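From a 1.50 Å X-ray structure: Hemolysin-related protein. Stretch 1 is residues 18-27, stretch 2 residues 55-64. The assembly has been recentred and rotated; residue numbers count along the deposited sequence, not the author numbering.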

ATOM      1  N   VAL A  18     -11.104  -7.489  -1.506  1.00  5.07           N
ATOM      2  CA  VAL A  18     -12.341  -6.729  -1.609  1.00  5.11           C
ATOM      3  C   VAL A  18     -12.501  -5.865  -0.370  1.00  4.54           C
ATOM      4  O   VAL A  18     -12.273  -6.314   0.761  1.00  4.86           O
ATOM      5  CB  VAL A  18     -13.536  -7.683  -1.798  1.00  6.67           C
ATOM      6  CG1 VAL A  18     -14.855  -6.934  -1.725  1.00  9.37           C
ATOM      7  CG2 VAL A  18     -13.415  -8.419  -3.124  1.00 13.05           C
ATOM      8  N   VAL A  19     -12.888  -4.612  -0.585  1.00  5.32           N
ATOM      9  CA  VAL A  19     -13.138  -3.685   0.512  1.00  2.25           C
ATOM     10  C   VAL A  19     -14.518  -3.966   1.090  1.00  2.64           C
ATOM     11  O   VAL A  19     -15.517  -4.019   0.358  1.00  5.08           O
ATOM     12  CB  VAL A  19     -13.021  -2.232   0.031  1.00  4.48           C
ATOM     13  CG1 VAL A  19     -13.234  -1.283   1.187  1.00  1.80           C
ATOM     14  CG2 VAL A  19     -11.664  -1.994  -0.619  1.00  4.91           C
ATOM     15  N   THR A  20     -14.583  -4.135   2.405  1.00  3.97           N
ATOM     16  CA  THR A  20     -15.847  -4.412   3.067  1.00  4.64           C
ATOM     17  C   THR A  20     -16.633  -3.123   3.274  1.00  5.82           C
ATOM     18  O   THR A  20     -16.159  -2.017   3.003  1.00  4.23           O
ATOM     19  CB  THR A  20     -15.620  -5.086   4.417  1.00  6.53           C
ATOM     20  OG1 THR A  20     -15.069  -4.126   5.333  1.00  6.43           O
ATOM     21  CG2 THR A  20     -14.685  -6.285   4.282  1.00 10.99           C
ATOM     22  N   ALA A  21     -17.849  -3.267   3.805  1.00  4.99           N
ATOM     23  CA  ALA A  21     -18.657  -2.101   4.143  1.00  4.58           C
ATOM     24  C   ALA A  21     -17.953  -1.173   5.125  1.00  5.61           C
ATOM     25  O   ALA A  21     -18.336  -0.002   5.236  1.00  7.57           O
ATOM     26  CB  ALA A  21     -20.001  -2.546   4.726  1.00  7.93           C
ATOM     27  N   ASP A  22     -16.942  -1.662   5.846  1.00  7.39           N
ATOM     28  CA  ASP A  22     -16.208  -0.813   6.777  1.00  8.66           C
ATOM     29  C   ASP A  22     -15.208   0.108   6.084  1.00  7.16           C
ATOM     30  O   ASP A  22     -14.698   1.030   6.728  1.00  6.73           O
ATOM     31  CB  ASP A  22     -15.482  -1.674   7.814  1.00  7.96           C
ATOM     32  CG  ASP A  22     -16.441  -2.380   8.760  1.00 12.13           C
ATOM     33  OD1 ASP A  22     -17.498  -1.800   9.085  1.00 16.26           O
ATOM     34  OD2 ASP A  22     -16.137  -3.516   9.173  1.00 14.38           O
ATOM     35  N   ASN A  23     -14.915  -0.112   4.800  1.00  3.97           N
ATOM     36  CA  ASN A  23     -14.118   0.828   4.002  1.00  4.31           C
ATOM     37  C   ASN A  23     -12.725   1.045   4.596  1.00  7.88           C
ATOM     38  O   ASN A  23     -12.255   2.179   4.719  1.00  8.14           O
ATOM     39  CB  ASN A  23     -14.841   2.172   3.861  1.00  6.84           C
ATOM     40  CG  ASN A  23     -16.049   2.102   2.957  1.00  9.49           C
ATOM     41  OD1 ASN A  23     -16.000   1.521   1.876  1.00  6.23           O
ATOM     42  ND2 ASN A  23     -17.144   2.714   3.390  1.00  9.54           N
ATOM     43  N   LEU A  24     -12.051  -0.049   4.950  1.00  6.56           N
ATOM     44  CA  LEU A  24     -10.758   0.023   5.624  1.00  4.19           C
ATOM     45  C   LEU A  24      -9.660  -0.625   4.792  1.00  4.24           C
ATOM     46  O   LEU A  24      -9.871  -1.663   4.155  1.00  7.33           O
ATOM     47  CB  LEU A  24     -10.811  -0.656   6.994  1.00  5.29           C
ATOM     48  CG  LEU A  24     -11.766  -0.037   8.015  1.00  6.62           C
ATOM     49  CD1 LEU A  24     -11.817  -0.889   9.279  1.00 11.86           C
ATOM     50  CD2 LEU A  24     -11.366   1.388   8.350  1.00  9.19           C
ATOM     51  N   MET A  25      -8.480  -0.004   4.824  1.00  1.75           N
ATOM     52  CA  MET A  25      -7.254  -0.556   4.264  1.00  3.06           C
ATOM     53  C   MET A  25      -6.262  -0.741   5.404  1.00  2.91           C
ATOM     54  O   MET A  25      -5.954   0.219   6.122  1.00  4.85           O
ATOM     55  CB  MET A  25      -6.683   0.373   3.190  1.00  3.63           C
ATOM     56  CG  MET A  25      -5.410  -0.104   2.537  1.00  4.47           C
ATOM     57  SD  MET A  25      -4.805   1.170   1.419  1.00  5.70           S
ATOM     58  CE  MET A  25      -3.372   0.355   0.719  1.00  8.24           C
ATOM     59  N   TYR A  26      -5.778  -1.970   5.579  1.00  2.51           N
ATOM     60  CA  TYR A  26      -4.827  -2.306   6.630  1.00  2.85           C
ATOM     61  C   TYR A  26      -3.448  -2.530   6.026  1.00  5.11           C
ATOM     62  O   TYR A  26      -3.320  -3.104   4.939  1.00  2.93           O
ATOM     63  CB  TYR A  26      -5.264  -3.562   7.393  1.00  5.57           C
ATOM     64  CG  TYR A  26      -6.367  -3.337   8.400  1.00  5.13           C
ATOM     65  CD1 TYR A  26      -7.704  -3.450   8.036  1.00  5.54           C
ATOM     66  CD2 TYR A  26      -6.073  -3.026   9.723  1.00  6.67           C
ATOM     67  CE1 TYR A  26      -8.717  -3.249   8.963  1.00  8.69           C
ATOM     68  CE2 TYR A  26      -7.080  -2.819  10.652  1.00  9.51           C
ATOM     69  CZ  TYR A  26      -8.398  -2.932  10.266  1.00  7.28           C
ATOM     70  OH  TYR A  26      -9.406  -2.736  11.189  1.00  9.51           O
ATOM     71  N   LEU A  27      -2.416  -2.082   6.740  1.00  2.89           N
ATOM     72  CA  LEU A  27      -1.043  -2.224   6.285  1.00  2.89           C
ATOM     73  C   LEU A  27      -0.149  -2.631   7.443  1.00  3.74           C
ATOM     74  O   LEU A  27      -0.326  -2.162   8.572  1.00  4.71           O
ATOM     75  CB  LEU A  27      -0.507  -0.920   5.686  1.00  5.60           C
ATOM     76  CG  LEU A  27      -1.246  -0.345   4.479  1.00  2.82           C
ATOM     77  CD1 LEU A  27      -2.334   0.633   4.916  1.00  3.90           C
ATOM     78  CD2 LEU A  27      -0.255   0.316   3.534  1.00  5.01           C
ATOM     79  N   VAL A  55       5.041  -3.647  11.357  1.00  4.59           N
ATOM     80  CA  VAL A  55       4.078  -3.439  12.429  1.00  5.27           C
ATOM     81  C   VAL A  55       2.730  -3.128  11.801  1.00  3.37           C
ATOM     82  O   VAL A  55       2.654  -2.367  10.831  1.00  5.04           O
ATOM     83  CB  VAL A  55       4.517  -2.286  13.360  1.00  7.22           C
ATOM     84  CG1 VAL A  55       3.469  -2.028  14.437  1.00  8.41           C
ATOM     85  CG2 VAL A  55       5.875  -2.584  13.979  1.00 12.26           C
ATOM     86  N   LEU A  56       1.665  -3.714  12.351  1.00  3.41           N
ATOM     87  CA  LEU A  56       0.323  -3.414  11.872  1.00  5.67           C
ATOM     88  C   LEU A  56      -0.047  -1.995  12.285  1.00  6.15           C
ATOM     89  O   LEU A  56      -0.018  -1.655  13.472  1.00  6.91           O
ATOM     90  CB  LEU A  56      -0.690  -4.415  12.421  1.00  7.28           C
ATOM     91  CG  LEU A  56      -2.134  -4.191  11.953  1.00  6.82           C
ATOM     92  CD1 LEU A  56      -2.281  -4.527  10.473  1.00  4.64           C
ATOM     93  CD2 LEU A  56      -3.116  -5.001  12.785  1.00  9.41           C
ATOM     94  N   ARG A  57      -0.385  -1.174  11.304  1.00  4.05           N
ATOM     95  CA  ARG A  57      -0.670   0.234  11.525  1.00  5.27           C
ATOM     96  C   ARG A  57      -2.170   0.453  11.652  1.00  4.17           C
ATOM     97  O   ARG A  57      -2.984  -0.408  11.313  1.00  5.89           O
ATOM     98  CB  ARG A  57      -0.102   1.075  10.378  1.00  9.60           C
ATOM     99  CG  ARG A  57       1.375   0.823  10.105  1.00  5.28           C
ATOM    100  CD  ARG A  57       2.238   1.300  11.261  1.00  6.61           C
ATOM    101  NE  ARG A  57       3.641   0.943  11.096  1.00  4.64           N
ATOM    102  CZ  ARG A  57       4.591   1.216  11.987  1.00  7.34           C
ATOM    103  NH1 ARG A  57       4.291   1.867  13.104  1.00 10.82           N
ATOM    104  NH2 ARG A  57       5.843   0.845  11.757  1.00  7.63           N
ATOM    105  N   ALA A  58      -2.531   1.624  12.159  1.00  4.27           N
ATOM    106  CA  ALA A  58      -3.928   2.011  12.180  1.00  3.70           C
ATOM    107  C   ALA A  58      -4.477   1.985  10.757  1.00  6.15           C
ATOM    108  O   ALA A  58      -3.778   2.383   9.815  1.00  5.45           O
ATOM    109  CB  ALA A  58      -4.091   3.405  12.787  1.00  3.97           C
ATOM    110  N   PRO A  59      -5.706   1.512  10.554  1.00  5.16           N
ATOM    111  CA  PRO A  59      -6.228   1.390   9.191  1.00  4.76           C
ATOM    112  C   PRO A  59      -6.512   2.740   8.558  1.00  5.29           C
ATOM    113  O   PRO A  59      -6.765   3.739   9.237  1.00  7.82           O
ATOM    114  CB  PRO A  59      -7.519   0.584   9.374  1.00  6.52           C
ATOM    115  CG  PRO A  59      -7.941   0.868  10.769  1.00  7.76           C
ATOM    116  CD  PRO A  59      -6.672   1.027  11.555  1.00  6.51           C
ATOM    117  N   ILE A  60      -6.468   2.748   7.232  1.00  3.46           N
ATOM    118  CA  ILE A  60      -6.824   3.912   6.433  1.00  3.36           C
ATOM    119  C   ILE A  60      -8.300   3.812   6.066  1.00  3.09           C
ATOM    120  O   ILE A  60      -8.743   2.803   5.502  1.00  3.73           O
ATOM    121  CB  ILE A  60      -5.949   3.991   5.170  1.00  4.62           C
ATOM    122  CG1 ILE A  60      -4.461   3.996   5.540  1.00  7.16           C
ATOM    123  CG2 ILE A  60      -6.304   5.211   4.337  1.00  6.56           C
ATOM    124  CD1 ILE A  60      -4.030   5.159   6.404  1.00  7.90           C
ATOM    125  N   ALA A  61      -9.062   4.855   6.387  1.00  3.50           N
ATOM    126  CA  ALA A  61     -10.478   4.910   6.030  1.00  4.82           C
ATOM    127  C   ALA A  61     -10.573   5.294   4.557  1.00  5.36           C
ATOM    128  O   ALA A  61     -10.374   6.452   4.188  1.00  5.18           O
ATOM    129  CB  ALA A  61     -11.222   5.895   6.921  1.00  7.01           C
ATOM    130  N   LEU A  62     -10.878   4.312   3.708  1.00  4.03           N
ATOM    131  CA  LEU A  62     -10.856   4.540   2.268  1.00  4.59           C
ATOM    132  C   LEU A  62     -11.954   5.490   1.818  1.00  4.08           C
ATOM    133  O   LEU A  62     -11.802   6.162   0.792  1.00  5.73           O
ATOM    134  CB  LEU A  62     -10.985   3.213   1.529  1.00  5.48           C
ATOM    135  CG  LEU A  62      -9.791   2.268   1.666  1.00  5.06           C
ATOM    136  CD1 LEU A  62     -10.088   0.952   0.971  1.00  8.09           C
ATOM    137  CD2 LEU A  62      -8.522   2.897   1.104  1.00  8.87           C
ATOM    138  N   ASP A  63     -13.071   5.542   2.542  1.00  5.40           N
ATOM    139  CA  ASP A  63     -14.100   6.517   2.214  1.00  4.33           C
ATOM    140  C   ASP A  63     -13.662   7.930   2.560  1.00  7.25           C
ATOM    141  O   ASP A  63     -14.281   8.892   2.095  1.00  8.34           O
ATOM    142  CB  ASP A  63     -15.402   6.183   2.944  1.00 10.06           C
ATOM    143  CG  ASP A  63     -15.223   6.118   4.449  1.00 15.19           C
ATOM    144  OD1 ASP A  63     -14.203   5.561   4.908  1.00  8.97           O
ATOM    145  OD2 ASP A  63     -16.100   6.635   5.173  1.00 20.86           O
ATOM    146  N   GLN A  64     -12.609   8.068   3.356  1.00  5.89           N
ATOM    147  CA  GLN A  64     -12.067   9.358   3.745  1.00  5.42           C
ATOM    148  C   GLN A  64     -10.799   9.710   2.973  1.00  5.01           C
ATOM    149  O   GLN A  64     -10.245  10.794   3.176  1.00  7.07           O
ATOM    150  CB  GLN A  64     -11.809   9.353   5.255  1.00  9.84           C
ATOM    151  CG  GLN A  64     -13.102   9.290   6.071  1.00 14.36           C
ATOM    152  CD  GLN A  64     -12.925   8.650   7.439  1.00 25.32           C
ATOM    153  OE1 GLN A  64     -13.759   7.858   7.879  1.00 31.08           O
ATOM    154  NE2 GLN A  64     -11.842   8.998   8.119  1.00 24.05           N
TER
HETATM  155  O   HOH W   1     -14.010   3.772   7.243  1.00 17.13           O
HETATM  156  O   HOH W   2     -17.680   4.089   6.027  1.00 14.77           O
HETATM  157  O   HOH W   3      -3.221  -0.127   8.658  1.00  5.48           O

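Two antiparallel strands are held together by backbone hydrogen bonds, while their side chains alternate between the two faces of the sheet. The pairing of residues 18-27 with residues 55-64 in this hemolysin-related protein, which buries 679 Å² counted over both sides, illustrates the principle well: Leu 24 and Ala 61 share one face, Met 25 and Ile 60 the other. Three leucine or proline side chains anchor the account: Leu 27, Leu 62 and Pro 59.

The backbone supplies the frame. Met 25 and Ile 60 form a hydrogen-bonded antiparallel pair, with Met 25 N donating to Ile 60 O at 2.9 Å and Ile 60 N returning the bond to Met 25 O at 2.8 Å. Next to it, Leu 24 and Ala 61 make a non-hydrogen-bonded pair; here the CA of Leu 24 lies 3.4 Å from the O of Ile 60, a CA-H...O contact typical of such close strands. Farther out, Leu 62 N donates to Asn 23 O at 2.7 Å, where Asn 23 closes the type I turn that begins at Thr 20.

Leu 62 directs its side chain toward the first stretch and joins two apolar neighbours that are distant from each other along it. Its CD1 packs 3.7 Å from CG2 of Val 19, and its CD2 lies 3.8 Å from CB of Met 25, with CD1 also near that CB at 4.1 Å. Thus one buried leucine links the segment before the turn to the strand after it.

Leu 27 works at the other end. Its carbonyl O accepts from Arg 57 N at 2.9 Å, and its side chain, which leaves the backbone sideways, brings CD1 to within 4.0 Å of CG1 of Ile 60. Between these two direct contacts the backbone is bridged by solvent: water 3 accepts from Leu 27 N at 2.9 Å and donates a weak bond to Arg 57 O at 2.7 Å.

Pro 59 shows how a ring without a backbone N-H can still contribute. Its CB sits over one face of the Tyr 26 ring, 3.7 Å from the centroid and 14° off the normal, a CH-pi arrangement in which a polarised aliphatic C-H meets the aromatic electron cloud. The same CB lies 4.1 Å from CD2 of Leu 24.

Polar chemistry gathers near the turn. Water 1 lies 2.9 Å from both Asp 22 O and Asp 63 OD1, within hydrogen-bonding reach of each, so solvent joins the stretches beside the turn.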